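Local coordinates for protein LysR family transcriptional regulator (Vibrio vulnificus, PDB 5B7H) that probably regulates transcription as a peroxide-responsive, DNA-binding LysR-type factor (OxyR2), of which this chain is the regulatory domain, at residues Arg83-Asp88 and Arg192-Val197; Pro24-Phe29 and Pro166-Asp171. The protein carries 1 engineered substitution. All coordinates share one frame; numbering follows the deposited sequence.

Contact 1 of 2, residues Arg83-Asp88 and Arg192-Val197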
loop_
_atom_site.group_PDB
_atom_site.type_symbol
_atom_site.label_atom_id
_atom_site.label_comp_id
_atom_site.label_asym_id
_atom_site.label_seq_id
_atom_site.Cartn_x
_atom_site.Cartn_y
_atom_site.Cartn_z
ATOM N N ARG A 83 -6.252 16.191 -17.848
ATOM C CA ARG A 83 -7.698 16.208 -17.868
ATOM C C ARG A 83 -8.169 15.785 -16.485
ATOM O O ARG A 83 -7.879 14.660 -16.072
ATOM C CB ARG A 83 -8.214 15.202 -18.908
ATOM C CG ARG A 83 -9.699 15.189 -19.022
ATOM C CD ARG A 83 -10.125 14.552 -20.363
ATOM N NE ARG A 83 -11.523 14.267 -20.293
ATOM C CZ ARG A 83 -12.198 13.682 -21.247
ATOM N NH1 ARG A 83 -11.562 13.272 -22.349
ATOM N NH2 ARG A 83 -13.490 13.448 -21.045
ATOM N N VAL A 84 -8.900 16.644 -15.787
ATOM C CA VAL A 84 -9.519 16.291 -14.514
ATOM C C VAL A 84 -10.751 15.448 -14.793
ATOM O O VAL A 84 -11.581 15.799 -15.636
ATOM C CB VAL A 84 -9.907 17.555 -13.757
ATOM C CG1 VAL A 84 -10.777 17.230 -12.533
ATOM C CG2 VAL A 84 -8.627 18.297 -13.356
ATOM N N VAL A 85 -10.880 14.340 -14.067
ATOM C CA VAL A 85 -11.943 13.370 -14.333
ATOM C C VAL A 85 -12.885 13.198 -13.171
ATOM O O VAL A 85 -13.965 12.609 -13.356
ATOM C CB VAL A 85 -11.358 11.994 -14.732
ATOM C CG1 VAL A 85 -10.657 12.106 -16.125
ATOM C CG2 VAL A 85 -10.345 11.454 -13.654
ATOM N N GLY A 86 -12.533 13.684 -11.999
ATOM C CA GLY A 86 -13.500 13.648 -10.904
ATOM C C GLY A 86 -12.901 14.196 -9.624
ATOM O O GLY A 86 -11.771 14.675 -9.590
ATOM N N GLN A 87 -13.713 14.153 -8.571
ATOM C CA GLN A 87 -13.333 14.712 -7.285
ATOM C C GLN A 87 -13.470 13.596 -6.254
ATOM O O GLN A 87 -14.429 12.817 -6.314
ATOM C CB GLN A 87 -14.290 15.882 -6.942
ATOM C CG GLN A 87 -14.088 17.140 -7.818
ATOM C CD GLN A 87 -14.552 16.931 -9.253
ATOM O OE1 GLN A 87 -15.706 16.526 -9.498
ATOM N NE2 GLN A 87 -13.637 17.161 -10.229
ATOM N N ASP A 88 -12.539 13.544 -5.307
ATOM C CA ASP A 88 -12.465 12.506 -4.284
ATOM C C ASP A 88 -12.545 13.240 -2.951
ATOM O O ASP A 88 -11.601 13.946 -2.578
ATOM C CB ASP A 88 -11.118 11.787 -4.481
ATOM C CG ASP A 88 -10.865 10.590 -3.532
ATOM O OD1 ASP A 88 -11.816 9.912 -3.059
ATOM O OD2 ASP A 88 -9.642 10.339 -3.325
ATOM N N ARG A 192 -10.143 16.379 -3.298
ATOM C CA ARG A 192 -9.020 16.514 -4.232
ATOM C C ARG A 192 -9.523 16.171 -5.633
ATOM O O ARG A 192 -10.363 15.283 -5.815
ATOM C CB ARG A 192 -7.777 15.646 -3.867
ATOM C CG ARG A 192 -8.122 14.156 -3.771
ATOM C CD ARG A 192 -6.875 13.377 -3.413
ATOM N NE ARG A 192 -7.241 11.976 -3.323
ATOM C CZ ARG A 192 -6.367 10.975 -3.210
ATOM N NH1 ARG A 192 -5.059 11.211 -3.175
ATOM N NH2 ARG A 192 -6.800 9.720 -3.152
ATOM N N ASP A 193 -9.036 16.890 -6.636
ATOM C CA ASP A 193 -9.274 16.516 -8.027
ATOM C C ASP A 193 -8.406 15.318 -8.398
ATOM O O ASP A 193 -7.277 15.161 -7.925
ATOM C CB ASP A 193 -8.887 17.662 -8.960
ATOM C CG ASP A 193 -9.923 18.745 -9.062
ATOM O OD1 ASP A 193 -11.150 18.518 -8.862
ATOM O OD2 ASP A 193 -9.506 19.899 -9.392
ATOM N N ILE A 194 -8.945 14.449 -9.240
ATOM C CA ILE A 194 -8.208 13.338 -9.798
ATOM C C ILE A 194 -8.105 13.609 -11.293
ATOM O O ILE A 194 -9.100 13.986 -11.939
ATOM C CB ILE A 194 -8.996 12.031 -9.562
ATOM C CG1 ILE A 194 -9.325 11.849 -8.066
ATOM C CG2 ILE A 194 -8.200 10.815 -10.157
ATOM C CD1 ILE A 194 -8.147 11.777 -7.198
ATOM N N GLY A 195 -6.925 13.373 -11.861
ATOM C CA GLY A 195 -6.812 13.611 -13.284
ATOM C C GLY A 195 -5.860 12.661 -13.970
ATOM O O GLY A 195 -5.092 11.955 -13.331
ATOM N N LEU A 196 -5.947 12.661 -15.297
ATOM C CA LEU A 196 -5.024 11.929 -16.155
ATOM C C LEU A 196 -4.033 12.936 -16.733
ATOM O O LEU A 196 -4.401 14.069 -17.067
ATOM C CB LEU A 196 -5.710 11.199 -17.317
ATOM C CG LEU A 196 -6.195 9.781 -16.927
ATOM C CD1 LEU A 196 -7.320 9.830 -15.823
ATOM C CD2 LEU A 196 -6.652 9.022 -18.220
ATOM N N VAL A 197 -2.790 12.513 -16.893
ATOM C CA VAL A 197 -1.707 13.390 -17.363
ATOM C C VAL A 197 -0.880 12.632 -18.388
ATOM O O VAL A 197 -0.488 11.484 -18.144
ATOM C CB VAL A 197 -0.799 13.813 -16.197
ATOM C CG1 VAL A 197 0.318 14.786 -16.669
ATOM C CG2 VAL A 197 -1.648 14.540 -15.122
#

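Contact 2 of 2, residues Pro24-Phe29 and Pro166-Asp171. With SO4 (sulfate ion), chain C.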
loop_
_atom_site.group_PDB
_atom_site.type_symbol
_atom_site.label_atom_id
_atom_site.label_comp_id
_atom_site.label_asym_id
_atom_site.label_seq_id
_atom_site.Cartn_x
_atom_site.Cartn_y
_atom_site.Cartn_z
ATOM N N PRO A 24 0.551 6.456 -4.676
ATOM C CA PRO A 24 0.190 5.456 -3.662
ATOM C C PRO A 24 -1.163 5.660 -2.989
ATOM O O PRO A 24 -1.710 4.668 -2.513
ATOM C CB PRO A 24 1.327 5.565 -2.636
ATOM C CG PRO A 24 2.470 6.068 -3.435
ATOM C CD PRO A 24 1.867 7.056 -4.410
ATOM N N THR A 25 -1.699 6.889 -2.874
ATOM C CA THR A 25 -3.012 7.062 -2.220
ATOM C C THR A 25 -4.171 6.972 -3.202
ATOM O O THR A 25 -5.321 7.271 -2.823
ATOM C CB THR A 25 -3.080 8.378 -1.429
ATOM O OG1 THR A 25 -2.919 9.512 -2.297
ATOM C CG2 THR A 25 -2.002 8.390 -0.333
ATOM N N ILE A 26 -3.912 6.607 -4.465
ATOM C CA ILE A 26 -4.963 6.296 -5.424
ATOM C C ILE A 26 -4.867 4.847 -5.878
ATOM O O ILE A 26 -5.879 4.140 -5.926
ATOM C CB ILE A 26 -4.918 7.244 -6.653
ATOM C CG1 ILE A 26 -5.143 8.707 -6.236
ATOM C CG2 ILE A 26 -5.958 6.788 -7.688
ATOM C CD1 ILE A 26 -4.984 9.665 -7.432
ATOM N N ALA A 27 -3.648 4.382 -6.175
ATOM C CA ALA A 27 -3.455 3.097 -6.863
ATOM C C ALA A 27 -4.155 1.908 -6.211
ATOM O O ALA A 27 -4.809 1.143 -6.947
ATOM C CB ALA A 27 -1.959 2.814 -7.043
ATOM N N PRO A 28 -4.078 1.702 -4.889
ATOM C CA PRO A 28 -4.688 0.495 -4.300
ATOM C C PRO A 28 -6.197 0.499 -4.411
ATOM O O PRO A 28 -6.795 -0.546 -4.172
ATOM C CB PRO A 28 -4.283 0.560 -2.826
ATOM C CG PRO A 28 -3.152 1.531 -2.759
ATOM C CD PRO A 28 -3.409 2.534 -3.872
ATOM N N PHE A 29 -6.822 1.657 -4.651
ATOM C CA PHE A 29 -8.275 1.777 -4.560
ATOM C C PHE A 29 -8.850 1.847 -5.971
ATOM O O PHE A 29 -9.403 0.859 -6.472
ATOM C CB PHE A 29 -8.580 3.006 -3.699
ATOM C CG PHE A 29 -7.693 3.092 -2.440
ATOM C CD1 PHE A 29 -7.719 2.069 -1.476
ATOM C CD2 PHE A 29 -6.820 4.148 -2.274
ATOM C CE1 PHE A 29 -6.912 2.129 -0.340
ATOM C CE2 PHE A 29 -6.007 4.220 -1.153
ATOM C CZ PHE A 29 -6.044 3.199 -0.182
ATOM N N PRO A 166 -8.824 9.958 2.027
ATOM C CA PRO A 166 -9.683 10.119 0.852
ATOM C C PRO A 166 -10.817 9.100 0.841
ATOM O O PRO A 166 -10.679 7.946 1.278
ATOM C CB PRO A 166 -8.707 9.870 -0.315
ATOM C CG PRO A 166 -7.670 8.948 0.231
ATOM C CD PRO A 166 -7.541 9.292 1.727
ATOM N N GLN A 167 -11.942 9.565 0.305
ATOM C CA GLN A 167 -13.144 8.761 0.228
ATOM C C GLN A 167 -12.903 7.461 -0.496
ATOM O O GLN A 167 -13.429 6.419 -0.077
ATOM C CB GLN A 167 -14.281 9.533 -0.430
ATOM C CG GLN A 167 -15.627 8.784 -0.285
ATOM C CD GLN A 167 -16.072 8.663 1.165
ATOM O OE1 GLN A 167 -16.009 9.642 1.916
ATOM N NE2 GLN A 167 -16.545 7.485 1.552
ATOM N N MET A 168 -12.073 7.472 -1.561
ATOM C CA MET A 168 -11.913 6.205 -2.266
ATOM C C MET A 168 -11.280 5.129 -1.391
ATOM O O MET A 168 -11.516 3.932 -1.602
ATOM C CB MET A 168 -11.156 6.381 -3.587
ATOM C CG MET A 168 -9.740 6.914 -3.395
ATOM S SD MET A 168 -8.761 6.874 -4.950
ATOM C CE MET A 168 -9.671 8.082 -5.938
ATOM N N ALA A 169 -10.454 5.522 -0.418
ATOM C CA ALA A 169 -9.892 4.519 0.492
ATOM C C ALA A 169 -10.970 3.928 1.390
ATOM O O ALA A 169 -10.985 2.696 1.631
ATOM C CB ALA A 169 -8.753 5.140 1.310
ATOM N N ILE A 170 -11.853 4.787 1.913
ATOM C CA ILE A 170 -12.958 4.305 2.733
ATOM C C ILE A 170 -13.834 3.360 1.934
ATOM O O ILE A 170 -14.228 2.279 2.426
ATOM C CB ILE A 170 -13.775 5.494 3.256
ATOM C CG1 ILE A 170 -12.879 6.385 4.110
ATOM C CG2 ILE A 170 -14.927 4.971 4.076
ATOM C CD1 ILE A 170 -13.590 7.674 4.536
ATOM N N ASP A 171 -14.137 3.745 0.685
ATOM C CA ASP A 171 -15.039 2.926 -0.137
ATOM C C ASP A 171 -14.438 1.567 -0.492
ATOM O O ASP A 171 -15.193 0.638 -0.815
ATOM C CB ASP A 171 -15.333 3.686 -1.418
ATOM C CG ASP A 171 -16.220 4.918 -1.179
ATOM O OD1 ASP A 171 -16.367 5.751 -2.111
ATOM O OD2 ASP A 171 -16.782 5.082 -0.068
HETATM S S SO4 C . 0.604 10.245 -2.306
HETATM O O1 SO4 C . 1.140 11.271 -3.300
HETATM O O2 SO4 C . 0.041 11.028 -1.176
HETATM O O3 SO4 C . -0.364 9.426 -3.010
HETATM O O4 SO4 C . 1.708 9.421 -1.860
#

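Contact 1 of 2, residues Arg83-Asp88 and Arg192-Val197
Val85 and Gly86 both stand opposite Ile194, a classic beta bulge in the antiparallel pairing of strands 81-95 and 180-198, neighbours in a mixed sheet of the LysR effector-binding domain. Backbone bonds do most of the joining. Arg83 and Leu196 exchange a reciprocal pair, Asp88 and Arg192 another, and Ile194 N donates to Gly86 O. At the bulge Ile194 O accepts twice: a nearly straight bond of 2.8 Å from Val85 N (176° at the hydrogen) and a weak one of 3.4 Å from Gly86 N. Val85 CG2 also comes close to this oxygen, at 3.3 Å from Ile194 O.

Apolar contacts gather around the same residues. Val85 CG2 touches Ile194 CG2 at 4.2 Å, while Val85 CG1 meets Leu196 CD1 at 4.1 Å, the side chains of Val85 and Leu196 crossing at about a right angle. Helix 205-217 covers Val85 through Ala212 and Val215.

Polar side chains pair on both faces of the ribbon. On the face of Val84, Gln87 NE2 donates to Asp193 OD1 at 3.1 Å, coming from above the carboxylate with the two planes 83° apart. On the other face Asp88 and Arg192 run side by side, and Asp88 OD1 is taken by Met168 N. Arg192 CG lies between its own N and carbonyl carbon (chi1 57°), and from there the chain extends straight to NE. The guanidinium then grips Asp88 side-on in a salt bridge: NE and NH2 converge on the single oxygen Asp88 OD2, each at 2.9 Å, NE on the anti side and NH2 nearly in line with the C-O bond.

Contact 2 of 2, residues Pro24-Phe29 and Pro166-Asp171
Sulfate O3 is gripped twice by Thr25, through N at 2.9 Å and OG1 at 2.7 Å, while Thr25 O faces the other segment, 4.1 Å from Met168 SD. Arg192 NH1 also bonds to the Thr25 hydroxyl, and His123, Leu125 and the backbone N of the engineered Ser124 hold the sulfate from elsewhere. The anion probably came from the crystallisation liquor, but probably marks the peroxide-sensing pocket known from OxyR proteins.

The residues before and at the start of helix 27-41 pack on the short helix 167-171, which begins directly after its N-cap residue Pro166. Phe29 and Met168 carry the contact. The Phe29 ring lies face-on to Ala169, whose CA sits 3.8 Å from the ring centroid and only 9° off the normal, a CH-pi contact; Ala169 CB reaches CZ on the same face at 3.7 Å. Pro28 CB rests over the opposite face, so the ring is sandwiched, and Thr25 O lies at its edge.

Met168 packs against Phe29 CB and Ile26. Its CG, between backbone N and carbonyl carbon (chi1 62°), lies 4.1 Å from Phe29 CB. The two side chains cross at about a right angle, and Met168 SD comes within 3.9 Å of Ile26 CG2.

The buried segments thus meet mainly by dispersion and a CH-pi contact, with the carbonyl oxygens of Thr25 and Met168 close by, while Thr25 N and OG1 serve the anion and Arg192.

Overall arrangement
The centres of the two contacts lie about 13 Å apart, and their segments alternate along the chain: 24-29, 83-88, 166-171, 192-197. Contact 1 pairs strands 81-95 and 180-198, neighbours in a mixed sheet between strands 68-73 and 163-166; contact 2 brings the start of helix 27-41 to the short helix 167-171, which follows strand 163-166. The Asp88-Arg192 pair reaches both segments of contact 2, linking the loop before helix 27-41 (Thr25) and the first turn of helix 167-171 (Met168) to the paired strands. This is consistent with the two-lobed, periplasmic-binding-protein-like architecture of LysR regulatory domains, in which long strands run between lobes. Ala27 and Pro28 also meet the second subunit.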